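Local coordinates for seryl-tRNA synthetase, cytoplasmic (Candida albicans, PDB 3QO8), which catalyses the ATP-dependent attachment of serine to tRNA(Ser), first forming seryl-adenylate and then passing the serine to the acceptor end of the tRNA, at residues D162-E167 against W290-V295; M218-Q223 against S378-I383; F304-P309 against K396-L401. One frame throughout, in Å; residues are numbered along the deposited sequence. Where two conformers were deposited one is given.

Contact 1: D162-E167 against W290-V295; sequences DGYDPE and WGIFRV. With SSA (5'-O-(N-(L-seryl)-sulfamoyl)adenosine), chain B.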
loop_
_atom_site.group_PDB
_atom_site.type_symbol
_atom_site.label_atom_id
_atom_site.label_comp_id
_atom_site.label_asym_id
_atom_site.label_seq_id
_atom_site.Cartn_x
_atom_site.Cartn_y
_atom_site.Cartn_z
ATOM N N ASP A 162 -17.987 -14.283 9.100
ATOM C CA ASP A 162 -17.917 -13.800 7.726
ATOM C C ASP A 162 -17.156 -12.467 7.701
ATOM O O ASP A 162 -17.603 -11.501 7.088
ATOM C CB ASP A 162 -19.320 -13.612 7.145
ATOM C CG ASP A 162 -19.309 -13.414 5.637
ATOM O OD1 ASP A 162 -18.368 -13.909 4.967
ATOM O OD2 ASP A 162 -20.250 -12.764 5.123
ATOM N N GLY A 163 -16.012 -12.422 8.377
ATOM C CA GLY A 163 -15.264 -11.182 8.517
ATOM C C GLY A 163 -14.020 -11.092 7.657
ATOM O O GLY A 163 -13.298 -10.097 7.687
ATOM N N TYR A 164 -13.723 -12.152 6.916
ATOM C CA TYR A 164 -12.624 -12.086 5.955
ATOM C C TYR A 164 -12.777 -13.191 4.942
ATOM O O TYR A 164 -13.613 -14.077 5.116
ATOM C CB TYR A 164 -11.245 -12.111 6.640
ATOM C CG TYR A 164 -10.611 -13.468 6.872
ATOM C CD1 TYR A 164 -9.282 -13.685 6.531
ATOM C CD2 TYR A 164 -11.315 -14.518 7.469
ATOM C CE1 TYR A 164 -8.665 -14.910 6.747
ATOM C CE2 TYR A 164 -10.697 -15.762 7.696
ATOM C CZ TYR A 164 -9.370 -15.944 7.326
ATOM O OH TYR A 164 -8.726 -17.155 7.525
ATOM N N ASP A 165 -11.994 -13.113 3.871
ATOM C CA ASP A 165 -12.072 -14.082 2.798
ATOM C C ASP A 165 -10.674 -14.505 2.365
ATOM O O ASP A 165 -10.058 -13.868 1.504
ATOM C CB ASP A 165 -12.816 -13.482 1.603
ATOM C CG ASP A 165 -13.388 -14.542 0.688
ATOM O OD1 ASP A 165 -12.721 -15.590 0.485
ATOM O OD2 ASP A 165 -14.511 -14.328 0.185
ATOM N N PRO A 166 -10.156 -15.579 2.967
ATOM C CA PRO A 166 -8.825 -16.047 2.573
ATOM C C PRO A 166 -8.848 -16.793 1.243
ATOM O O PRO A 166 -7.842 -16.820 0.537
ATOM C CB PRO A 166 -8.439 -17.013 3.705
ATOM C CG PRO A 166 -9.769 -17.532 4.216
ATOM C CD PRO A 166 -10.715 -16.342 4.101
ATOM N N GLU A 167 -9.972 -17.408 0.903
ATOM C CA GLU A 167 -10.003 -18.198 -0.323
ATOM C C GLU A 167 -9.898 -17.301 -1.564
ATOM O O GLU A 167 -9.083 -17.542 -2.452
ATOM C CB GLU A 167 -11.249 -19.091 -0.382
ATOM C CG GLU A 167 -11.386 -19.846 -1.696
ATOM C CD GLU A 167 -12.300 -21.066 -1.600
ATOM O OE1 GLU A 167 -12.499 -21.590 -0.476
ATOM O OE2 GLU A 167 -12.813 -21.500 -2.658
ATOM N N TRP A 290 -2.896 -20.015 8.195
ATOM C CA TRP A 290 -4.243 -19.510 7.977
ATOM C C TRP A 290 -4.574 -18.385 8.955
ATOM O O TRP A 290 -4.060 -18.341 10.077
ATOM C CB TRP A 290 -5.261 -20.650 8.063
ATOM C CG TRP A 290 -6.333 -20.628 6.987
ATOM C CD1 TRP A 290 -7.681 -20.759 7.174
ATOM C CD2 TRP A 290 -6.141 -20.471 5.570
ATOM N NE1 TRP A 290 -8.338 -20.697 5.967
ATOM C CE2 TRP A 290 -7.417 -20.521 4.968
ATOM C CE3 TRP A 290 -5.018 -20.297 4.754
ATOM C CZ2 TRP A 290 -7.599 -20.403 3.587
ATOM C CZ3 TRP A 290 -5.203 -20.177 3.381
ATOM C CH2 TRP A 290 -6.483 -20.232 2.814
ATOM N N GLY A 291 -5.413 -17.462 8.502
ATOM C CA GLY A 291 -5.777 -16.296 9.286
ATOM C C GLY A 291 -4.995 -15.062 8.885
ATOM O O GLY A 291 -4.220 -15.088 7.917
ATOM N N ILE A 292 -5.185 -13.976 9.635
ATOM C CA ILE A 292 -4.522 -12.706 9.327
ATOM C C ILE A 292 -3.507 -12.382 10.423
ATOM O O ILE A 292 -3.229 -11.213 10.715
ATOM C CB ILE A 292 -5.538 -11.548 9.185
ATOM C CG1 ILE A 292 -6.431 -11.454 10.426
ATOM C CG2 ILE A 292 -6.384 -11.745 7.936
ATOM C CD1 ILE A 292 -7.372 -10.259 10.404
ATOM N N PHE A 293 -2.961 -13.433 11.029
ATOM C CA PHE A 293 -1.986 -13.279 12.098
ATOM C C PHE A 293 -0.634 -12.929 11.522
ATOM O O PHE A 293 0.055 -12.056 12.034
ATOM C CB PHE A 293 -1.880 -14.568 12.939
ATOM C CG PHE A 293 -0.843 -14.487 14.037
ATOM C CD1 PHE A 293 -1.196 -14.076 15.314
ATOM C CD2 PHE A 293 0.482 -14.796 13.781
ATOM C CE1 PHE A 293 -0.244 -13.995 16.324
ATOM C CE2 PHE A 293 1.438 -14.711 14.781
ATOM C CZ PHE A 293 1.071 -14.306 16.058
ATOM N N ARG A 294 -0.244 -13.630 10.465
ATOM C CA ARG A 294 1.016 -13.361 9.801
ATOM C C ARG A 294 0.751 -13.256 8.316
ATOM O O ARG A 294 0.518 -14.271 7.653
ATOM C CB ARG A 294 2.041 -14.482 10.045
ATOM C CG ARG A 294 3.366 -14.192 9.347
ATOM C CD ARG A 294 4.417 -15.290 9.561
ATOM N NE ARG A 294 4.777 -15.409 10.963
ATOM C CZ ARG A 294 5.587 -14.571 11.605
ATOM N NH1 ARG A 294 6.130 -13.542 10.961
ATOM N NH2 ARG A 294 5.853 -14.763 12.893
ATOM N N VAL A 295 0.769 -12.027 7.801
ATOM C CA VAL A 295 0.384 -11.766 6.414
ATOM C C VAL A 295 1.424 -10.900 5.724
ATOM O O VAL A 295 2.391 -10.482 6.351
ATOM C CB VAL A 295 -0.994 -11.077 6.346
ATOM C CG1 VAL A 295 -2.112 -12.074 6.703
ATOM C CG2 VAL A 295 -1.020 -9.858 7.281
HETATM N N10 SSA B . 8.659 -0.544 14.029
HETATM C CA SSA B . 8.759 -1.699 14.919
HETATM C CB SSA B . 7.797 -1.538 16.096
HETATM O OG SSA B . 6.432 -1.671 15.653
HETATM C C9 SSA B . 8.451 -2.965 14.171
HETATM O O9 SSA B . 8.059 -2.945 13.010
HETATM N N8 SSA B . 8.623 -4.097 14.846
HETATM S S1 SSA B . 8.066 -5.510 14.337
HETATM O O1S SSA B . 8.768 -6.015 13.191
HETATM O O2S SSA B . 8.157 -6.442 15.412
HETATM O "O5'" SSA B . 6.570 -5.379 13.992
HETATM C "C5'" SSA B . 5.653 -4.824 14.919
HETATM C "C4'" SSA B . 4.419 -5.728 15.012
HETATM O "O4'" SSA B . 3.745 -5.890 13.758
HETATM C "C3'" SSA B . 4.728 -7.142 15.450
HETATM O "O3'" SSA B . 4.938 -7.180 16.869
HETATM C "C2'" SSA B . 3.464 -7.866 14.999
HETATM O "O2'" SSA B . 2.393 -7.635 15.935
HETATM C "C1'" SSA B . 3.103 -7.158 13.693
HETATM N N9 SSA B . 3.624 -7.916 12.537
HETATM C C8 SSA B . 4.911 -8.078 12.190
HETATM N N7 SSA B . 4.965 -8.849 11.082
HETATM C C5 SSA B . 3.699 -9.155 10.744
HETATM C C6 SSA B . 3.143 -9.890 9.714
HETATM N N6 SSA B . 3.959 -10.469 8.807
HETATM N N1 SSA B . 1.798 -10.014 9.638
HETATM C C2 SSA B . 1.007 -9.434 10.548
HETATM N N3 SSA B . 1.518 -8.706 11.550
HETATM C C4 SSA B . 2.859 -8.570 11.669
#

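Contact 2: M218-Q223 against S378-I383; sequences MAKTAQ and SRNLEI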
loop_
_atom_site.group_PDB
_atom_site.type_symbol
_atom_site.label_atom_id
_atom_site.label_comp_id
_atom_site.label_asym_id
_atom_site.label_seq_id
_atom_site.Cartn_x
_atom_site.Cartn_y
_atom_site.Cartn_z
ATOM N N MET A 218 15.884 4.621 2.360
ATOM C CA MET A 218 15.586 3.370 3.054
ATOM C C MET A 218 16.887 2.757 3.571
ATOM O O MET A 218 16.967 2.272 4.705
ATOM C CB MET A 218 14.849 2.394 2.121
ATOM C CG MET A 218 14.570 1.021 2.743
ATOM S SD MET A 218 13.448 1.058 4.165
ATOM C CE MET A 218 11.874 1.063 3.293
ATOM N N ALA A 219 17.917 2.812 2.739
ATOM C CA ALA A 219 19.211 2.234 3.085
ATOM C C ALA A 219 19.807 2.873 4.342
ATOM O O ALA A 219 20.639 2.267 5.009
ATOM C CB ALA A 219 20.172 2.347 1.904
ATOM N N LYS A 220 19.370 4.082 4.688
ATOM C CA LYS A 220 19.909 4.735 5.882
ATOM C C LYS A 220 19.203 4.309 7.173
ATOM O O LYS A 220 19.670 4.604 8.277
ATOM C CB LYS A 220 19.881 6.258 5.747
ATOM C CG LYS A 220 20.799 6.820 4.657
ATOM C CD LYS A 220 21.026 8.312 4.870
ATOM C CE LYS A 220 21.752 8.966 3.702
ATOM N NZ LYS A 220 20.804 9.671 2.788
ATOM N N THR A 221 18.086 3.609 7.054
ATOM C CA THR A 221 17.373 3.239 8.265
ATOM C C THR A 221 17.110 1.737 8.418
ATOM O O THR A 221 16.879 1.263 9.529
ATOM C CB THR A 221 16.079 4.064 8.440
ATOM O OG1 THR A 221 15.538 3.849 9.758
ATOM C CG2 THR A 221 15.054 3.722 7.358
ATOM N N ALA A 222 17.172 0.995 7.316
ATOM C CA ALA A 222 16.988 -0.456 7.354
ATOM C C ALA A 222 18.326 -1.187 7.237
ATOM O O ALA A 222 19.231 -0.732 6.528
ATOM C CB ALA A 222 16.047 -0.901 6.242
ATOM N N GLN A 223 18.453 -2.319 7.925
ATOM C CA GLN A 223 19.675 -3.120 7.830
ATOM C C GLN A 223 19.622 -4.040 6.612
ATOM O O GLN A 223 18.542 -4.333 6.099
ATOM C CB GLN A 223 19.947 -3.908 9.129
ATOM C CG GLN A 223 18.887 -4.941 9.527
ATOM C CD GLN A 223 19.194 -5.617 10.882
ATOM O OE1 GLN A 223 19.045 -5.006 11.942
ATOM N NE2 GLN A 223 19.621 -6.880 10.840
ATOM N N SER A 378 19.838 7.986 14.070
ATOM C CA SER A 378 19.937 9.430 13.966
ATOM C C SER A 378 21.324 9.889 13.522
ATOM O O SER A 378 21.445 10.900 12.849
ATOM C CB SER A 378 19.543 10.085 15.284
ATOM O OG SER A 378 20.287 9.538 16.343
ATOM N N ARG A 379 22.373 9.150 13.894
ATOM C CA ARG A 379 23.708 9.451 13.375
ATOM C C ARG A 379 23.698 9.293 11.859
ATOM O O ARG A 379 24.211 10.133 11.131
ATOM C CB ARG A 379 24.783 8.544 14.012
ATOM C CG ARG A 379 26.199 8.789 13.474
ATOM C CD ARG A 379 27.280 8.034 14.297
ATOM N NE ARG A 379 27.402 8.576 15.649
ATOM C CZ ARG A 379 26.807 8.060 16.719
ATOM N NH1 ARG A 379 26.060 6.963 16.616
ATOM N NH2 ARG A 379 26.963 8.636 17.899
ATOM N N ASN A 380 23.090 8.217 11.377
ATOM C CA ASN A 380 23.061 7.968 9.939
ATOM C C ASN A 380 22.204 8.999 9.194
ATOM O O ASN A 380 22.545 9.430 8.094
ATOM C CB ASN A 380 22.580 6.545 9.653
ATOM C CG ASN A 380 23.074 6.021 8.324
ATOM O OD1 ASN A 380 24.018 6.556 7.746
ATOM N ND2 ASN A 380 22.442 4.964 7.832
ATOM N N LEU A 381 21.111 9.411 9.824
ATOM C CA LEU A 381 20.166 10.355 9.223
ATOM C C LEU A 381 20.511 11.811 9.548
ATOM O O LEU A 381 19.834 12.737 9.092
ATOM C CB LEU A 381 18.757 10.016 9.705
ATOM C CG LEU A 381 18.234 8.680 9.166
ATOM C CD1 LEU A 381 17.116 8.115 10.054
ATOM C CD2 LEU A 381 17.761 8.843 7.717
ATOM N N GLU A 382 21.568 11.997 10.334
ATOM C CA GLU A 382 22.021 13.325 10.753
ATOM C C GLU A 382 20.910 14.131 11.417
ATOM O O GLU A 382 20.539 15.213 10.946
ATOM C CB GLU A 382 22.618 14.101 9.572
ATOM C CG GLU A 382 23.824 13.427 8.932
ATOM C CD GLU A 382 25.073 13.482 9.797
ATOM O OE1 GLU A 382 25.067 14.198 10.820
ATOM O OE2 GLU A 382 26.069 12.813 9.447
ATOM N N ILE A 383 20.380 13.599 12.513
ATOM C CA ILE A 383 19.372 14.306 13.290
ATOM C C ILE A 383 20.009 14.793 14.584
ATOM O O ILE A 383 20.110 14.056 15.565
ATOM C CB ILE A 383 18.148 13.427 13.582
ATOM C CG1 ILE A 383 17.633 12.798 12.287
ATOM C CG2 ILE A 383 17.054 14.250 14.279
ATOM C CD1 ILE A 383 16.465 11.810 12.501
#

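Contact 3: F304-P309 against K396-L401; sequences FVLTEP and KYVHCL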
loop_
_atom_site.group_PDB
_atom_site.type_symbol
_atom_site.label_atom_id
_atom_site.label_comp_id
_atom_site.label_asym_id
_atom_site.label_seq_id
_atom_site.Cartn_x
_atom_site.Cartn_y
_atom_site.Cartn_z
ATOM N N PHE A 304 6.526 6.590 17.552
ATOM C CA PHE A 304 7.890 6.933 17.192
ATOM C C PHE A 304 8.275 8.206 17.922
ATOM O O PHE A 304 7.572 9.219 17.845
ATOM C CB PHE A 304 8.101 7.101 15.677
ATOM C CG PHE A 304 9.562 7.273 15.303
ATOM C CD1 PHE A 304 10.345 6.166 14.983
ATOM C CD2 PHE A 304 10.162 8.517 15.350
ATOM C CE1 PHE A 304 11.689 6.311 14.672
ATOM C CE2 PHE A 304 11.515 8.675 15.045
ATOM C CZ PHE A 304 12.278 7.574 14.709
ATOM N N VAL A 305 9.397 8.151 18.626
ATOM C CA VAL A 305 9.772 9.237 19.520
ATOM C C VAL A 305 11.236 9.601 19.367
ATOM O O VAL A 305 12.088 8.730 19.239
ATOM C CB VAL A 305 9.518 8.859 21.002
ATOM C CG1 VAL A 305 9.866 10.038 21.917
ATOM C CG2 VAL A 305 8.071 8.432 21.206
ATOM N N LEU A 306 11.505 10.902 19.375
ATOM C CA LEU A 306 12.857 11.422 19.414
ATOM C C LEU A 306 13.002 12.153 20.732
ATOM O O LEU A 306 12.121 12.923 21.123
ATOM C CB LEU A 306 13.090 12.397 18.247
ATOM C CG LEU A 306 12.929 11.900 16.812
ATOM C CD1 LEU A 306 11.464 11.827 16.438
ATOM C CD2 LEU A 306 13.629 12.864 15.840
ATOM N N THR A 307 14.105 11.904 21.428
ATOM C CA THR A 307 14.349 12.514 22.715
ATOM C C THR A 307 15.811 12.925 22.811
ATOM O O THR A 307 16.631 12.541 21.977
ATOM C CB THR A 307 14.163 11.503 23.885
ATOM O OG1 THR A 307 15.284 10.610 23.920
ATOM C CG2 THR A 307 12.896 10.672 23.726
ATOM N N GLU A 308 16.135 13.666 23.864
ATOM C CA GLU A 308 17.523 13.911 24.225
ATOM C C GLU A 308 18.180 12.606 24.644
ATOM O O GLU A 308 17.527 11.732 25.225
ATOM C CB GLU A 308 17.607 14.911 25.372
ATOM C CG GLU A 308 16.886 16.211 25.110
ATOM C CD GLU A 308 17.228 17.262 26.141
ATOM O OE1 GLU A 308 16.303 17.762 26.807
ATOM O OE2 GLU A 308 18.425 17.589 26.282
ATOM N N PRO A 309 19.478 12.463 24.349
ATOM C CA PRO A 309 20.208 11.247 24.729
ATOM C C PRO A 309 20.001 10.887 26.204
ATOM O O PRO A 309 19.875 9.712 26.549
ATOM C CB PRO A 309 21.666 11.629 24.465
ATOM C CG PRO A 309 21.583 12.607 23.322
ATOM C CD PRO A 309 20.299 13.380 23.531
ATOM N N LYS A 396 26.490 15.613 18.505
ATOM C CA LYS A 396 25.519 14.959 19.372
ATOM C C LYS A 396 24.185 14.811 18.636
ATOM O O LYS A 396 23.667 15.772 18.058
ATOM C CB LYS A 396 25.332 15.731 20.679
ATOM C CG LYS A 396 24.345 15.072 21.632
ATOM C CD LYS A 396 24.309 15.760 22.994
ATOM C CE LYS A 396 23.389 16.966 22.984
ATOM N NZ LYS A 396 23.222 17.559 24.338
ATOM N N TYR A 397 23.646 13.596 18.652
ATOM C CA TYR A 397 22.404 13.290 17.955
ATOM C C TYR A 397 21.286 12.971 18.946
ATOM O O TYR A 397 21.544 12.614 20.106
ATOM C CB TYR A 397 22.619 12.103 17.013
ATOM C CG TYR A 397 23.681 12.354 15.975
ATOM C CD1 TYR A 397 23.410 13.149 14.867
ATOM C CD2 TYR A 397 24.963 11.818 16.103
ATOM C CE1 TYR A 397 24.369 13.394 13.911
ATOM C CE2 TYR A 397 25.944 12.068 15.140
ATOM C CZ TYR A 397 25.632 12.857 14.049
ATOM O OH TYR A 397 26.557 13.124 13.066
ATOM N N VAL A 398 20.042 13.114 18.492
ATOM C CA VAL A 398 18.892 12.713 19.290
ATOM C C VAL A 398 18.918 11.200 19.451
ATOM O O VAL A 398 19.633 10.496 18.737
ATOM C CB VAL A 398 17.562 13.082 18.590
ATOM C CG1 VAL A 398 17.433 14.590 18.430
ATOM C CG2 VAL A 398 17.473 12.394 17.235
ATOM N N HIS A 399 18.135 10.688 20.386
ATOM C CA HIS A 399 17.905 9.256 20.420
ATOM C C HIS A 399 16.556 8.992 19.783
ATOM O O HIS A 399 15.637 9.799 19.935
ATOM C CB HIS A 399 17.923 8.727 21.857
ATOM C CG HIS A 399 19.301 8.550 22.414
ATOM N ND1 HIS A 399 19.542 7.922 23.615
ATOM C CD2 HIS A 399 20.513 8.915 21.930
ATOM C CE1 HIS A 399 20.841 7.908 23.850
ATOM N NE2 HIS A 399 21.453 8.503 22.844
ATOM N N CYS A 400 16.461 7.881 19.056
ATOM C CA CYS A 400 15.208 7.428 18.465
ATOM C C CYS A 400 14.736 6.146 19.126
ATOM O O CYS A 400 15.515 5.225 19.364
ATOM C CB CYS A 400 15.360 7.185 16.969
ATOM S SG CYS A 400 16.037 8.656 16.133
ATOM N N LEU A 401 13.442 6.107 19.400
ATOM C CA LEU A 401 12.803 4.924 19.941
ATOM C C LEU A 401 11.591 4.641 19.093
ATOM O O LEU A 401 10.990 5.561 18.528
ATOM C CB LEU A 401 12.353 5.181 21.374
ATOM C CG LEU A 401 13.427 5.596 22.384
ATOM C CD1 LEU A 401 13.401 7.104 22.590
ATOM C CD2 LEU A 401 13.177 4.874 23.716
HETATM O O HOH W 1 20.617 17.084 25.021
#

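Contact 1: D162-E167 against W290-V295
Tyr164 points its hydroxyl at the indole of Trp290, with OH over one face of the ring and 3.8 Å from CD1, while Pro166 reaches the same indole, itself poorly ordered, through its pyrrolidine carbons. Pro166 CB lies 3.4 Å above the indole plane of Trp290, toward the rim at CZ2, and the two side chains cross at about a right angle. The proline also serves the tyrosine: its CD lies over the centre of the Tyr164 ring, 3.4 Å above the plane. Tyr164 CG sits between its own backbone N and carbonyl carbon (chi1 90°). At the far end of the phenol, Tyr164 OH lies beside Gly291, 3.5 Å from its CA. The glycine's backbone, with phi at 99°, would push a CB against the carbonyl O of Trp290. Nearer the CB end of the ring, Ile292 CG2 approaches Tyr164 CD1 at 3.8 Å, the two side chains sliding past each other in opposite directions. The 290-295 segment belongs to the loop joining the antiparallel strands 269-278 and 297-307, the motif 2 loop of class II synthetases, and its far end reads the adenine of the bound seryl-sulfamoyl adenosine. Val295 N donates a nearly straight bond to N1 of the ligand (2.9 Å, 170°), and the ligand's N6 gives a more bent one to Val295 O, so the main chain grips the base. Arg294 turns its guanidinium to Glu281 and Asp288, and Phe293 packs against Arg410 in a cation-pi contact. On the other segment Asp165 is the N-cap of helix 166-173. Helix 154-160 and strand 179-181 close around Tyr164 and Ile292, whereas Trp290 lies exposed and meets the ring of His155.

Contact 2: M218-Q223 against S378-I383
The carboxamide of Asn380 has Lys220 CB over one face near its nitrogen end, with CB 3.5 Å from ND2, and Lys220 O just beyond ND2 and displaced to that same side. ND2 donates to Lys220 O at 2.8 Å, a bond of ordinary length but bent: the angle at the hydrogen is 138°. The donor also comes in from beside the carbonyl, at a C=O...N angle of 105°, somewhat tilted from the carbonyl plane. Asn380 CG is anti to the backbone N (chi1 -155°), on the loop side of the helix. The lysine side chain crosses the asparagine at about a right angle; its CD passes 3.7 Å from the backbone O of Asn380 before the amine end leads away. Beside this polar link Leu381 brings CD2 to 3.9 Å from Lys220 CB, and its CD1 comes more distantly toward Thr221 CB. The contact thus joins the loop between helices 215-218 and 224-229 to the C-terminal end of helix 376-381, which closes in a Schellman motif: Glu382 takes a positive phi, and Ile383 N bonds back to Ser378 O at 2.9 Å. The loop folds back too, Met218 O accepting from both Thr221 N and Ala222 N. Helix 248-252 adjoins both segments: Thr221 OG1 hydrogen-bonds Ser252 OG, and Leu381 packs on the same serine. That helix begins at Glu248, whose OE1 is hydrogen-bonded to the bound seryl-sulfamoyl adenosine and whose side chain is about 5 Å from that of Thr221; the ligand is about 9 Å from the threonine side chain.

Contact 3: F304-P309 against K396-L401
Val305 and Leu401 exchange two backbone hydrogen bonds as an antiparallel pair, N to O at 3.0 Å each way, and Thr307 and His399 form the next such pair. Between them Leu306 faces Cys400 as a non-hydrogen-bonded pair, with Leu306 CA 3.3 Å from His399 O. Past the strand end Pro309 lays its CA over the centre of the His399 imidazole, 3.4 Å from the centroid, in a CH-pi contact. Pro309 CG lies 3.2 Å from Tyr397 O. At the other end Phe304 CZ meets Cys400 CB at 3.8 Å, and Leu401 O lies above one face of the phenyl ring. Thr307 CG2 touches Leu401 CD1, while Thr307 OG1 donates a hydrogen bond to Glu308 O. A water accepts from Lys396 NZ and donates to Glu308 OE2, bridging opposite charges. His399 ND1 is hydrogen-bonded to Ser312 OG at the start of helix 312-329, which covers the Val305, Thr307 and Leu401 face; helix 376-381 packs on Cys400 from the other. In the class II antiparallel sheet, the motif 2 strand 297-307 is flanked by 269-278 and the motif 3 strand 399-404 by 363-372.

Contacts 1 and 3 are buried and contact 2 lies at the surface. Contacts 1 and 3 share the motif 2 hairpin, the first at its loop and the second on its returning strand, yet their centres are about 37 Å apart on opposite sides of the chain's centre. Contacts 2 and 3 touch directly: Ser378 OG reaches Val398 O at 2.7 Å and Glu382 OE1 reaches Tyr397 OH at 2.9 Å, both probable hydrogen bonds. Chemistry follows place: paired main chains dominate the sheet of contact 3, a single hydrogen bond from side-chain amide to backbone carbonyl links contact 2, and apolar and ring contacts make up contact 1, where the backbone of Val295 binds the adenine.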